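Local coordinates for protein HTH-type transcriptional activator AmpR (Pseudomonas aeruginosa PAO1, PDB 5MMH) that activates transcription of the beta-lactamase gene ampC by binding its promoter, and recognizes cell-wall-derived muropeptides through the effector domain described here, at residues F136-S139 / L140-L143; A195-A198 / F199-W202; L117-A121 / A122-A126; V16-G20 / T21-G25; P98-L101 / L102-T105. All coordinates share one frame; numbering follows the deposited sequence.

Contact 1: residues F136-S139 / L140-L143; sequences FDTS and LAML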
loop_
_atom_site.group_PDB
_atom_site.type_symbol
_atom_site.label_atom_id
_atom_site.label_comp_id
_atom_site.label_asym_id
_atom_site.label_seq_id
_atom_site.Cartn_x
_atom_site.Cartn_y
_atom_site.Cartn_z
ATOM N N PHE A 136 0.677 -4.409 -9.169
ATOM C CA PHE A 136 0.621 -3.839 -7.831
ATOM C C PHE A 136 -0.812 -3.801 -7.327
ATOM O O PHE A 136 -1.723 -3.426 -8.066
ATOM C CB PHE A 136 1.221 -2.429 -7.816
ATOM C CG PHE A 136 2.716 -2.413 -7.886
ATOM C CD1 PHE A 136 3.369 -2.309 -9.107
ATOM C CD2 PHE A 136 3.473 -2.533 -6.733
ATOM C CE1 PHE A 136 4.753 -2.307 -9.172
ATOM C CE2 PHE A 136 4.850 -2.538 -6.786
ATOM C CZ PHE A 136 5.496 -2.417 -8.007
ATOM N N ASP A 137 -1.002 -4.191 -6.067
ATOM C CA ASP A 137 -2.327 -4.160 -5.472
ATOM C C ASP A 137 -2.725 -2.746 -5.088
ATOM O O ASP A 137 -3.916 -2.452 -5.014
ATOM C CB ASP A 137 -2.400 -5.092 -4.248
ATOM C CG ASP A 137 -1.683 -4.523 -2.970
ATOM O OD1 ASP A 137 -0.489 -4.101 -3.037
ATOM O OD2 ASP A 137 -2.302 -4.567 -1.860
ATOM N N THR A 138 -1.755 -1.867 -4.862
ATOM C CA THR A 138 -2.000 -0.514 -4.382
ATOM C C THR A 138 -1.029 0.427 -5.077
ATOM O O THR A 138 0.149 0.095 -5.259
ATOM C CB THR A 138 -1.849 -0.411 -2.828
ATOM O OG1 THR A 138 -1.866 0.958 -2.406
ATOM C CG2 THR A 138 -0.576 -0.989 -2.368
ATOM N N SER A 139 -1.539 1.601 -5.460
ATOM C CA SER A 139 -0.704 2.615 -6.088
ATOM C C SER A 139 0.385 3.095 -5.149
ATOM O O SER A 139 1.457 3.511 -5.606
ATOM C CB SER A 139 -1.563 3.806 -6.532
ATOM O OG SER A 139 -2.471 3.423 -7.549
ATOM N N LEU A 140 0.130 3.068 -3.841
ATOM C CA LEU A 140 1.186 3.412 -2.892
ATOM C C LEU A 140 2.405 2.527 -3.096
ATOM O O LEU A 140 3.539 3.017 -3.130
ATOM C CB LEU A 140 0.678 3.279 -1.464
ATOM C CG LEU A 140 -0.326 4.345 -1.035
ATOM C CD1 LEU A 140 -0.804 3.994 0.359
ATOM C CD2 LEU A 140 0.275 5.752 -1.086
ATOM N N ALA A 141 2.194 1.215 -3.241
ATOM C CA ALA A 141 3.331 0.332 -3.463
ATOM C C ALA A 141 3.955 0.604 -4.822
ATOM O O ALA A 141 5.183 0.572 -4.962
ATOM C CB ALA A 141 2.902 -1.134 -3.351
ATOM N N MET A 142 3.115 0.909 -5.825
ATOM C CA MET A 142 3.593 1.218 -7.169
ATOM C C MET A 142 4.418 2.504 -7.203
ATOM O O MET A 142 5.409 2.587 -7.940
ATOM C CB MET A 142 2.406 1.329 -8.126
ATOM C CG MET A 142 2.798 1.694 -9.543
ATOM S SD MET A 142 1.446 2.328 -10.582
ATOM C CE MET A 142 0.310 0.937 -10.619
ATOM N N LEU A 143 4.033 3.517 -6.412
ATOM C CA LEU A 143 4.759 4.787 -6.455
ATOM C C LEU A 143 6.062 4.714 -5.677
ATOM O O LEU A 143 7.061 5.328 -6.072
ATOM C CB LEU A 143 3.888 5.920 -5.918
ATOM C CG LEU A 143 3.250 6.755 -7.034
ATOM C CD1 LEU A 143 4.326 7.420 -7.875
ATOM C CD2 LEU A 143 2.345 5.897 -7.916
#
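Ser-139 O receives the shortest bond of this contact, from Leu-143 N at 2.7 Å, with 146° at the hydrogen and the donor tilted out of the carbonyl plane. It belongs to the first turn of helix 139-147, whose N-cap is Thr-138. The capping bond is the side-chain one: Thr-138 OG1 accepts from Leu-140 N at 3.2 Å, somewhat bent. With OG1 anti to the backbone N (chi1 170°), the hydroxyl is directed at the first amides of the helix, where it can take up one that has no helical carbonyl before it. The same residue also opens the main-chain ladder, since Met-142 N donates to Thr-138 O at 3.1 Å, in the carbonyl plane. On the other branch, Thr-138 CG2 packs against Ala-141 CB at 3.6 Å.

Phe-136, where strand 133-136 leads into the turn, folds back over it. Phe-136 CD2 meets Ala-141 CB at 3.7 Å, and one face of the ring lies against Met-142. Around this strand-to-helix junction, Leu-140 and Ala-141 pack on Ala-141 and Leu-140 of the second subunit, and Asp-137 OD1 is hydrogen-bonded to Thr-47 OG1 of that subunit, which places the turn at the dimer interface. Over the ring centre sits Met-142 CA, a CH-pi contact 3.8 Å from the Phe-136 centroid and 11° off the normal.

Contact 2: residues A195-A198 / F199-W202; sequences AMLA and FRGW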
loop_
_atom_site.group_PDB
_atom_site.type_symbol
_atom_site.label_atom_id
_atom_site.label_comp_id
_atom_site.label_asym_id
_atom_site.label_seq_id
_atom_site.Cartn_x
_atom_site.Cartn_y
_atom_site.Cartn_z
ATOM N N ALA A 195 -25.222 9.626 11.674
ATOM C CA ALA A 195 -23.801 9.946 11.525
ATOM C C ALA A 195 -23.340 9.713 10.094
ATOM O O ALA A 195 -22.564 10.509 9.551
ATOM C CB ALA A 195 -22.946 9.130 12.495
ATOM N N MET A 196 -23.825 8.638 9.461
ATOM C CA MET A 196 -23.560 8.425 8.043
ATOM C C MET A 196 -23.997 9.627 7.207
ATOM O O MET A 196 -23.246 10.103 6.347
ATOM C CB MET A 196 -24.271 7.162 7.553
ATOM C CG MET A 196 -23.609 5.857 7.953
ATOM S SD MET A 196 -24.716 4.455 7.727
ATOM C CE MET A 196 -24.755 4.334 5.950
ATOM N N LEU A 197 -25.217 10.127 7.439
ATOM C CA LEU A 197 -25.691 11.265 6.650
ATOM C C LEU A 197 -24.804 12.477 6.871
ATOM O O LEU A 197 -24.435 13.166 5.912
ATOM C CB LEU A 197 -27.158 11.587 6.980
ATOM C CG LEU A 197 -28.103 10.506 6.427
ATOM C CD1 LEU A 197 -29.545 10.649 6.904
ATOM C CD2 LEU A 197 -28.035 10.494 4.911
ATOM N N ALA A 198 -24.409 12.725 8.123
ATOM C CA ALA A 198 -23.513 13.840 8.393
ATOM C C ALA A 198 -22.195 13.666 7.649
ATOM O O ALA A 198 -21.711 14.600 6.998
ATOM C CB ALA A 198 -23.275 13.966 9.898
ATOM N N PHE A 199 -21.603 12.463 7.715
ATOM C CA PHE A 199 -20.322 12.247 7.043
ATOM C C PHE A 199 -20.452 12.445 5.542
ATOM O O PHE A 199 -19.597 13.074 4.917
ATOM C CB PHE A 199 -19.786 10.846 7.346
ATOM C CG PHE A 199 -18.537 10.490 6.585
ATOM C CD1 PHE A 199 -17.305 10.979 6.981
ATOM C CD2 PHE A 199 -18.594 9.647 5.494
ATOM C CE1 PHE A 199 -16.156 10.646 6.281
ATOM C CE2 PHE A 199 -17.450 9.322 4.794
ATOM C CZ PHE A 199 -16.237 9.830 5.182
ATOM N N ARG A 200 -21.515 11.905 4.947
ATOM C CA ARG A 200 -21.750 12.049 3.510
ATOM C C ARG A 200 -21.831 13.521 3.091
ATOM O O ARG A 200 -21.244 13.925 2.077
ATOM C CB ARG A 200 -23.026 11.283 3.157
ATOM C CG ARG A 200 -23.595 11.448 1.773
ATOM C CD ARG A 200 -25.067 11.014 1.811
ATOM N NE ARG A 200 -25.818 11.542 0.681
ATOM C CZ ARG A 200 -26.592 10.818 -0.124
ATOM N NH1 ARG A 200 -27.229 11.404 -1.140
ATOM N NH2 ARG A 200 -26.738 9.512 0.087
ATOM N N GLY A 201 -22.523 14.345 3.874
ATOM C CA GLY A 201 -22.635 15.749 3.513
ATOM C C GLY A 201 -21.286 16.441 3.492
ATOM O O GLY A 201 -20.930 17.117 2.523
ATOM N N TRP A 202 -20.498 16.245 4.550
ATOM C CA TRP A 202 -19.160 16.821 4.597
ATOM C C TRP A 202 -18.274 16.282 3.477
ATOM O O TRP A 202 -17.498 17.034 2.871
ATOM C CB TRP A 202 -18.528 16.545 5.962
ATOM C CG TRP A 202 -17.096 16.921 6.016
ATOM C CD1 TRP A 202 -16.586 18.138 6.358
ATOM C CD2 TRP A 202 -15.978 16.085 5.722
ATOM N NE1 TRP A 202 -15.231 18.116 6.274
ATOM C CE2 TRP A 202 -14.826 16.867 5.887
ATOM C CE3 TRP A 202 -15.843 14.752 5.315
ATOM C CZ2 TRP A 202 -13.542 16.359 5.689
ATOM C CZ3 TRP A 202 -14.577 14.248 5.115
ATOM C CH2 TRP A 202 -13.438 15.047 5.311
#
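Phe-199 and Arg-200 both carry CG anti to the backbone N (chi1 174° and 171°), which sends the ring and the guanidinium chain away from residues 195-198 and leaves their CB atoms to meet the preceding turn. Phe-199 CB lies 3.6 Å from Ala-195 O, and Arg-200 CB comes to 3.4 Å from Met-196 O. Farther out, the extended arginine chain passes Leu-197, with Arg-200 CD 4.3 Å from Leu-197 CD2, a loose apolar approach.

The backbone gives the regular i to i+4 ladder of an alpha-helix, here the beginning of the long C-terminal helix 194-215 of the effector domain. Phe-199 N donates to Ala-195 O at 2.8 Å, and Arg-200 N to Met-196 O at 2.9 Å. The next two rungs are Gly-201 N to Leu-197 O at 3.0 Å and Trp-202 N to Ala-198 O at 3.2 Å, the last nearly straight at 175°.

Two aromatic side chains on the buried face of the helix meet helix 20-37. Phe-199 meets Phe-34 edge-to-face and also packs on strand 13-19, while the Trp-202 indole, inclined to the same Phe-34 ring, is fixed by a hydrogen bond from NE1 to Asp-33 OD2.

Contact 3: residues L117-A121 / A122-A126; sequences LWFQA and AGLPA
Trp-118 and Phe-119 split the work of this helix end: the indole receives a methyl group over one face, and the phenyl is met obliquely by a leucine. Ala-122 CB stands above the Trp-118 ring plane, offset toward its rim, with CZ3 its nearest atom at 4.1 Å. The indole gets there because CG is anti to the backbone N (chi1 -177°), which leads the ring forward along the helix; its NE1 is hydrogen-bonded to Thr-175 O. Phe-119 turns the other way, with CG beside its backbone N (chi1 -81°), and Leu-124 crosses it at a slant, CD1 to CD1 4.0 Å. Pro-125 O approaches Phe-119 CB at 3.5 Å. On the outer side, Gln-120 runs extended alongside the returning chain, and its NE2 lies 3.9 Å from Ala-126 CB.

The main chain explains why Leu-124 comes back to Phe-119. Phe-119 O accepts from Leu-124 N at 3.0 Å, the donor well above the carbonyl plane, and takes a weak bond from Ala-122 N, which also donates to Trp-118 O at 3.0 Å. Gly-123 N donates to Gln-120 O at 2.6 Å, again from above the plane. Gly-123 has positive phi (82°), a conformation that favours glycine. This phi and the two backward bonds define a Schellman motif ending helix 114-121, with the Phe-119/Leu-124 contact accompanying it.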
loop_
_atom_site.group_PDB
_atom_site.type_symbol
_atom_site.label_atom_id
_atom_site.label_comp_id
_atom_site.label_asym_id
_atom_site.label_seq_id
_atom_site.Cartn_x
_atom_site.Cartn_y
_atom_site.Cartn_z
ATOM N N LEU A 117 -4.833 1.809 -22.733
ATOM C CA LEU A 117 -5.703 2.981 -22.822
ATOM C C LEU A 117 -4.895 4.264 -22.816
ATOM O O LEU A 117 -5.188 5.190 -23.580
ATOM C CB LEU A 117 -6.714 2.989 -21.680
ATOM C CG LEU A 117 -7.972 2.162 -21.960
ATOM C CD1 LEU A 117 -8.901 2.123 -20.760
ATOM C CD2 LEU A 117 -8.690 2.727 -23.177
ATOM N N TRP A 118 -3.856 4.330 -21.977
ATOM C CA TRP A 118 -3.072 5.555 -21.897
ATOM C C TRP A 118 -2.251 5.774 -23.158
ATOM O O TRP A 118 -2.140 6.910 -23.634
ATOM C CB TRP A 118 -2.154 5.525 -20.686
ATOM C CG TRP A 118 -1.374 6.805 -20.512
ATOM C CD1 TRP A 118 -1.740 7.884 -19.763
ATOM C CD2 TRP A 118 -0.095 7.126 -21.076
ATOM N NE1 TRP A 118 -0.776 8.856 -19.823
ATOM C CE2 TRP A 118 0.247 8.416 -20.622
ATOM C CE3 TRP A 118 0.800 6.446 -21.914
ATOM C CZ2 TRP A 118 1.437 9.048 -20.988
ATOM C CZ3 TRP A 118 1.990 7.077 -22.278
ATOM C CH2 TRP A 118 2.296 8.358 -21.813
ATOM N N PHE A 119 -1.641 4.710 -23.692
ATOM C CA PHE A 119 -0.882 4.845 -24.931
ATOM C C PHE A 119 -1.768 5.399 -26.044
ATOM O O PHE A 119 -1.371 6.315 -26.772
ATOM C CB PHE A 119 -0.268 3.499 -25.332
ATOM C CG PHE A 119 1.018 3.167 -24.600
ATOM C CD1 PHE A 119 1.984 4.141 -24.381
ATOM C CD2 PHE A 119 1.250 1.887 -24.117
ATOM C CE1 PHE A 119 3.164 3.842 -23.698
ATOM C CE2 PHE A 119 2.426 1.575 -23.438
ATOM C CZ PHE A 119 3.386 2.552 -23.224
ATOM N N GLN A 120 -2.983 4.863 -26.174
ATOM C CA GLN A 120 -3.963 5.431 -27.091
ATOM C C GLN A 120 -4.090 6.931 -26.892
ATOM O O GLN A 120 -3.845 7.718 -27.809
ATOM C CB GLN A 120 -5.312 4.772 -26.873
ATOM C CG GLN A 120 -5.503 3.477 -27.575
ATOM C CD GLN A 120 -6.967 3.154 -27.646
ATOM O OE1 GLN A 120 -7.807 3.944 -27.191
ATOM N NE2 GLN A 120 -7.296 2.004 -28.218
ATOM N N ALA A 121 -4.453 7.344 -25.679
ATOM C CA ALA A 121 -4.601 8.766 -25.393
ATOM C C ALA A 121 -3.363 9.566 -25.787
ATOM O O ALA A 121 -3.467 10.755 -26.103
ATOM C CB ALA A 121 -4.918 8.967 -23.914
ATOM N N ALA A 122 -2.191 8.943 -25.782
ATOM C CA ALA A 122 -0.965 9.614 -26.202
ATOM C C ALA A 122 -0.734 9.545 -27.705
ATOM O O ALA A 122 0.257 10.100 -28.185
ATOM C CB ALA A 122 0.250 9.015 -25.482
ATOM N N GLY A 123 -1.604 8.871 -28.449
ATOM C CA GLY A 123 -1.426 8.769 -29.882
ATOM C C GLY A 123 -0.448 7.699 -30.303
ATOM O O GLY A 123 0.357 7.923 -31.215
ATOM N N LEU A 124 -0.489 6.540 -29.658
ATOM C CA LEU A 124 0.370 5.401 -29.935
ATOM C C LEU A 124 -0.499 4.151 -29.981
ATOM O O LEU A 124 -1.633 4.158 -29.487
ATOM C CB LEU A 124 1.465 5.256 -28.864
ATOM C CG LEU A 124 2.500 6.385 -28.728
ATOM C CD1 LEU A 124 3.389 6.194 -27.494
ATOM C CD2 LEU A 124 3.357 6.488 -29.971
ATOM N N PRO A 125 -0.009 3.070 -30.593
ATOM C CA PRO A 125 -0.788 1.821 -30.615
ATOM C C PRO A 125 -1.041 1.296 -29.206
ATOM O O PRO A 125 -0.337 1.628 -28.249
ATOM C CB PRO A 125 0.096 0.851 -31.418
ATOM C CG PRO A 125 1.069 1.712 -32.172
ATOM C CD PRO A 125 1.246 2.972 -31.367
ATOM N N ALA A 126 -2.049 0.438 -29.090
ATOM C CA ALA A 126 -2.583 0.059 -27.779
ATOM C C ALA A 126 -1.820 -1.122 -27.171
ATOM O O ALA A 126 -2.386 -2.165 -26.848
ATOM C CB ALA A 126 -4.073 -0.248 -27.891
#

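Contact 4: residues V16-G20 / T21-G25; sequences VGAVG and TFTVG
Val-19 O, at the N-cap of helix 20-37, accepts two hydrogen bonds from Thr-23. Thr-23 N lies 3.0 Å from Val-19 O, nearly along the C=O axis, and Thr-23 OG1 donates to the same oxygen at 3.1 Å from above the carbonyl plane. The hydroxyl can reach back to the N-cap carbonyl because OG1 sits beside the backbone N, anti to the carbonyl carbon (chi1 -58°). The next rung is Val-24 N to Gly-20 O at 3.1 Å, close to straight.

Van der Waals contacts follow. Val-19 CG2 presses on Phe-22 CB at 3.5 Å, the two side chains crossing at a slant. Ala-18 CB, directed toward the helix, makes a close carbon-oxygen contact with Thr-23 OG1 at 3.1 Å and lies 4.3 Å from Phe-22 CD1, oblique to that ring. Beyond the two segments, the Phe-22 ring meets those of Tyr-182 and Trp-26.

Strand 16-19 and helix 21-25 run at 94° to each other, their axes approaching to 6.2 Å, as the chain leaves the first strand of the beta-alpha-beta unit formed by strand 13-19, helix 20-37 and strand 42-48. On the helix side, Val-24 O accepts a hydrogen bond from Gln-148 NE2 of the second subunit. With both Thr-23 donors spent on one carbonyl oxygen, the buried hydroxyl is satisfied by the N-cap residue of its own helix, and that bond would favour the observed rotation of the side chain.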
loop_
_atom_site.group_PDB
_atom_site.type_symbol
_atom_site.label_atom_id
_atom_site.label_comp_id
_atom_site.label_asym_id
_atom_site.label_seq_id
_atom_site.Cartn_x
_atom_site.Cartn_y
_atom_site.Cartn_z
ATOM N N VAL A 16 -15.892 3.821 8.515
ATOM C CA VAL A 16 -15.645 4.046 7.095
ATOM C C VAL A 16 -14.347 3.345 6.709
ATOM O O VAL A 16 -13.350 3.445 7.428
ATOM C CB VAL A 16 -15.575 5.542 6.751
ATOM C CG1 VAL A 16 -15.254 5.722 5.274
ATOM C CG2 VAL A 16 -16.909 6.247 7.089
ATOM N N GLY A 17 -14.383 2.630 5.589
ATOM C CA GLY A 17 -13.195 2.069 4.953
ATOM C C GLY A 17 -12.949 2.755 3.619
ATOM O O GLY A 17 -13.890 3.039 2.869
ATOM N N ALA A 18 -11.683 3.042 3.339
ATOM C CA ALA A 18 -11.268 3.765 2.146
ATOM C C ALA A 18 -10.042 3.076 1.559
ATOM O O ALA A 18 -9.228 2.533 2.300
ATOM C CB ALA A 18 -10.939 5.224 2.503
ATOM N N VAL A 19 -9.898 3.107 0.228
ATOM C CA VAL A 19 -8.668 2.593 -0.367
ATOM C C VAL A 19 -7.480 3.372 0.174
ATOM O O VAL A 19 -7.565 4.576 0.427
ATOM C CB VAL A 19 -8.711 2.651 -1.901
ATOM C CG1 VAL A 19 -9.675 1.659 -2.416
ATOM C CG2 VAL A 19 -9.153 3.996 -2.371
ATOM N N GLY A 20 -6.362 2.669 0.382
ATOM C CA GLY A 20 -5.234 3.279 1.067
ATOM C C GLY A 20 -4.709 4.511 0.364
ATOM O O GLY A 20 -4.438 5.535 1.001
ATOM N N THR A 21 -4.600 4.445 -0.957
ATOM C CA THR A 21 -4.115 5.582 -1.739
ATOM C C THR A 21 -4.973 6.822 -1.518
ATOM O O THR A 21 -4.447 7.935 -1.377
ATOM C CB THR A 21 -4.086 5.207 -3.224
ATOM O OG1 THR A 21 -3.186 4.101 -3.401
ATOM C CG2 THR A 21 -3.641 6.401 -4.113
ATOM N N PHE A 22 -6.295 6.645 -1.477
ATOM C CA PHE A 22 -7.202 7.762 -1.204
ATOM C C PHE A 22 -7.076 8.252 0.237
ATOM O O PHE A 22 -7.211 9.450 0.512
ATOM C CB PHE A 22 -8.634 7.316 -1.498
ATOM C CG PHE A 22 -9.680 8.380 -1.330
ATOM C CD1 PHE A 22 -10.283 8.598 -0.100
ATOM C CD2 PHE A 22 -10.137 9.091 -2.429
ATOM C CE1 PHE A 22 -11.301 9.552 0.036
ATOM C CE2 PHE A 22 -11.134 10.044 -2.289
ATOM C CZ PHE A 22 -11.707 10.271 -1.061
ATOM N N THR A 23 -6.846 7.344 1.183
ATOM C CA THR A 23 -6.798 7.758 2.584
ATOM C C THR A 23 -5.598 8.655 2.862
ATOM O O THR A 23 -5.736 9.720 3.476
ATOM C CB THR A 23 -6.776 6.534 3.494
ATOM O OG1 THR A 23 -7.936 5.748 3.240
ATOM C CG2 THR A 23 -6.776 6.944 4.964
ATOM N N VAL A 24 -4.407 8.246 2.423
ATOM C CA VAL A 24 -3.216 9.011 2.785
ATOM C C VAL A 24 -2.980 10.150 1.806
ATOM O O VAL A 24 -2.491 11.201 2.207
ATOM C CB VAL A 24 -1.955 8.127 2.920
ATOM C CG1 VAL A 24 -2.168 7.067 3.967
ATOM C CG2 VAL A 24 -1.592 7.480 1.622
ATOM N N GLY A 25 -3.354 9.992 0.534
ATOM C CA GLY A 25 -3.185 11.097 -0.397
ATOM C C GLY A 25 -4.225 12.209 -0.294
ATOM O O GLY A 25 -3.956 13.323 -0.763
#

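Contact 5: residues P98-L101 / L102-T105; sequences PADL and LQHT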
loop_
_atom_site.group_PDB
_atom_site.type_symbol
_atom_site.label_atom_id
_atom_site.label_comp_id
_atom_site.label_asym_id
_atom_site.label_seq_id
_atom_site.Cartn_x
_atom_site.Cartn_y
_atom_site.Cartn_z
ATOM N N PRO A 98 6.761 9.608 -25.341
ATOM C CA PRO A 98 6.129 8.408 -24.770
ATOM C C PRO A 98 6.604 7.103 -25.398
ATOM O O PRO A 98 6.445 6.042 -24.785
ATOM C CB PRO A 98 4.642 8.636 -25.041
ATOM C CG PRO A 98 4.506 10.134 -25.056
ATOM C CD PRO A 98 5.774 10.645 -25.687
ATOM N N ALA A 99 7.178 7.158 -26.608
ATOM C CA ALA A 99 7.670 5.939 -27.249
ATOM C C ALA A 99 8.853 5.338 -26.495
ATOM O O ALA A 99 9.042 4.114 -26.514
ATOM C CB ALA A 99 8.044 6.224 -28.703
ATOM N N ASP A 100 9.644 6.180 -25.816
ATOM C CA ASP A 100 10.740 5.707 -24.971
ATOM C C ASP A 100 10.279 4.820 -23.817
ATOM O O ASP A 100 11.115 4.163 -23.184
ATOM C CB ASP A 100 11.510 6.897 -24.388
ATOM C CG ASP A 100 12.244 7.705 -25.441
ATOM O OD1 ASP A 100 12.496 8.902 -25.191
ATOM O OD2 ASP A 100 12.593 7.141 -26.502
ATOM N N LEU A 101 8.983 4.805 -23.504
ATOM C CA LEU A 101 8.531 4.114 -22.302
ATOM C C LEU A 101 8.770 2.613 -22.376
ATOM O O LEU A 101 8.915 1.965 -21.334
ATOM C CB LEU A 101 7.053 4.386 -22.061
ATOM C CG LEU A 101 6.740 5.752 -21.472
ATOM C CD1 LEU A 101 5.253 5.987 -21.609
ATOM C CD2 LEU A 101 7.168 5.803 -20.018
ATOM N N LEU A 102 8.809 2.034 -23.581
ATOM C CA LEU A 102 8.987 0.586 -23.663
ATOM C C LEU A 102 10.413 0.141 -23.348
ATOM O O LEU A 102 10.670 -1.069 -23.301
ATOM C CB LEU A 102 8.550 0.069 -25.036
ATOM C CG LEU A 102 7.035 0.079 -25.310
ATOM C CD1 LEU A 102 6.737 -0.477 -26.689
ATOM C CD2 LEU A 102 6.238 -0.687 -24.251
ATOM N N GLN A 103 11.331 1.079 -23.112
ATOM C CA GLN A 103 12.672 0.786 -22.616
ATOM C C GLN A 103 12.728 0.641 -21.103
ATOM O O GLN A 103 13.820 0.443 -20.554
ATOM C CB GLN A 103 13.649 1.892 -23.020
ATOM C CG GLN A 103 13.853 2.065 -24.505
ATOM C CD GLN A 103 14.698 3.280 -24.803
ATOM O OE1 GLN A 103 15.640 3.584 -24.066
ATOM N NE2 GLN A 103 14.357 3.997 -25.873
ATOM N N HIS A 104 11.600 0.770 -20.422
ATOM C CA HIS A 104 11.549 0.729 -18.975
ATOM C C HIS A 104 10.536 -0.316 -18.541
ATOM O O HIS A 104 9.614 -0.667 -19.279
ATOM C CB HIS A 104 11.166 2.097 -18.380
ATOM C CG HIS A 104 12.211 3.156 -18.554
ATOM N ND1 HIS A 104 12.349 3.887 -19.716
ATOM C CD2 HIS A 104 13.175 3.602 -17.712
ATOM C CE1 HIS A 104 13.354 4.734 -19.582
ATOM N NE2 HIS A 104 13.871 4.582 -18.376
ATOM N N THR A 105 10.725 -0.816 -17.329
ATOM C CA THR A 105 9.688 -1.598 -16.692
ATOM C C THR A 105 8.452 -0.748 -16.508
ATOM O O THR A 105 8.518 0.345 -15.937
ATOM C CB THR A 105 10.157 -2.104 -15.344
ATOM O OG1 THR A 105 11.441 -2.694 -15.506
ATOM C CG2 THR A 105 9.156 -3.104 -14.783
#
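This is a local turn contact at the surface, made by a short 3-10 segment in the loop that joins helix 89-93 to strand 106-109. Its evidence is a pair of i to i+3 bonds. Gln-103 N donates to Asp-100 O at 3.1 Å, with 160° at the hydrogen, and His-104 N donates to Leu-101 O at 3.1 Å; in both, the donor stands above the carbonyl plane.

The side chains follow the tight coil. Asp-100 and Gln-103 lie side by side and point the same way, their carboxylate and amide planes turned 64° apart, and Asp-100 OD2 stays 3.7 Å from Gln-103 NE2. The carboxylate is instead held by OD1, which accepts from His-96 N. Gln-103 CB rests 3.4 Å from Asp-100 O. For His-104, CG beside the backbone N (chi1 -68°) swings the imidazole back under the turn, presenting its edge to Asp-100 O, 3.7 Å from ND1; this buried nitrogen has no polar partner in the model.

Leu-101 faces inward and packs on Trp-115, Trp-118 and Phe-119 of helix 114-121. Successive i to i+3 bonds are the mark of a 3-10 helix; here it gives way at extended His-104 to the approach to strand 106-109.

How the contacts relate
The five contacts form two touching groups within one LysR-type effector domain. Contact 4 joins contact 1 through Thr-21, whose OG1 lies 3.5 Å from Ser-139 CB, and through Leu-140 CD2 on Val-24 CG2 at 3.7 Å, so two helix N-termini meet near the dimer interface. Contact 4 also reaches contact 2, where Val-16 CG2 meets Phe-199 CE2 at 3.9 Å. Contacts 3 and 5 make the second group: Leu-101 CD1 sits 3.5 Å from Trp-118 CZ3, and Pro-98 CB touches Leu-124 CD1. The groups are separate, contacts 1 and 5 being about 7 Å apart at their nearest atoms, while the centres of contacts 2 and 5 are 44 Å apart.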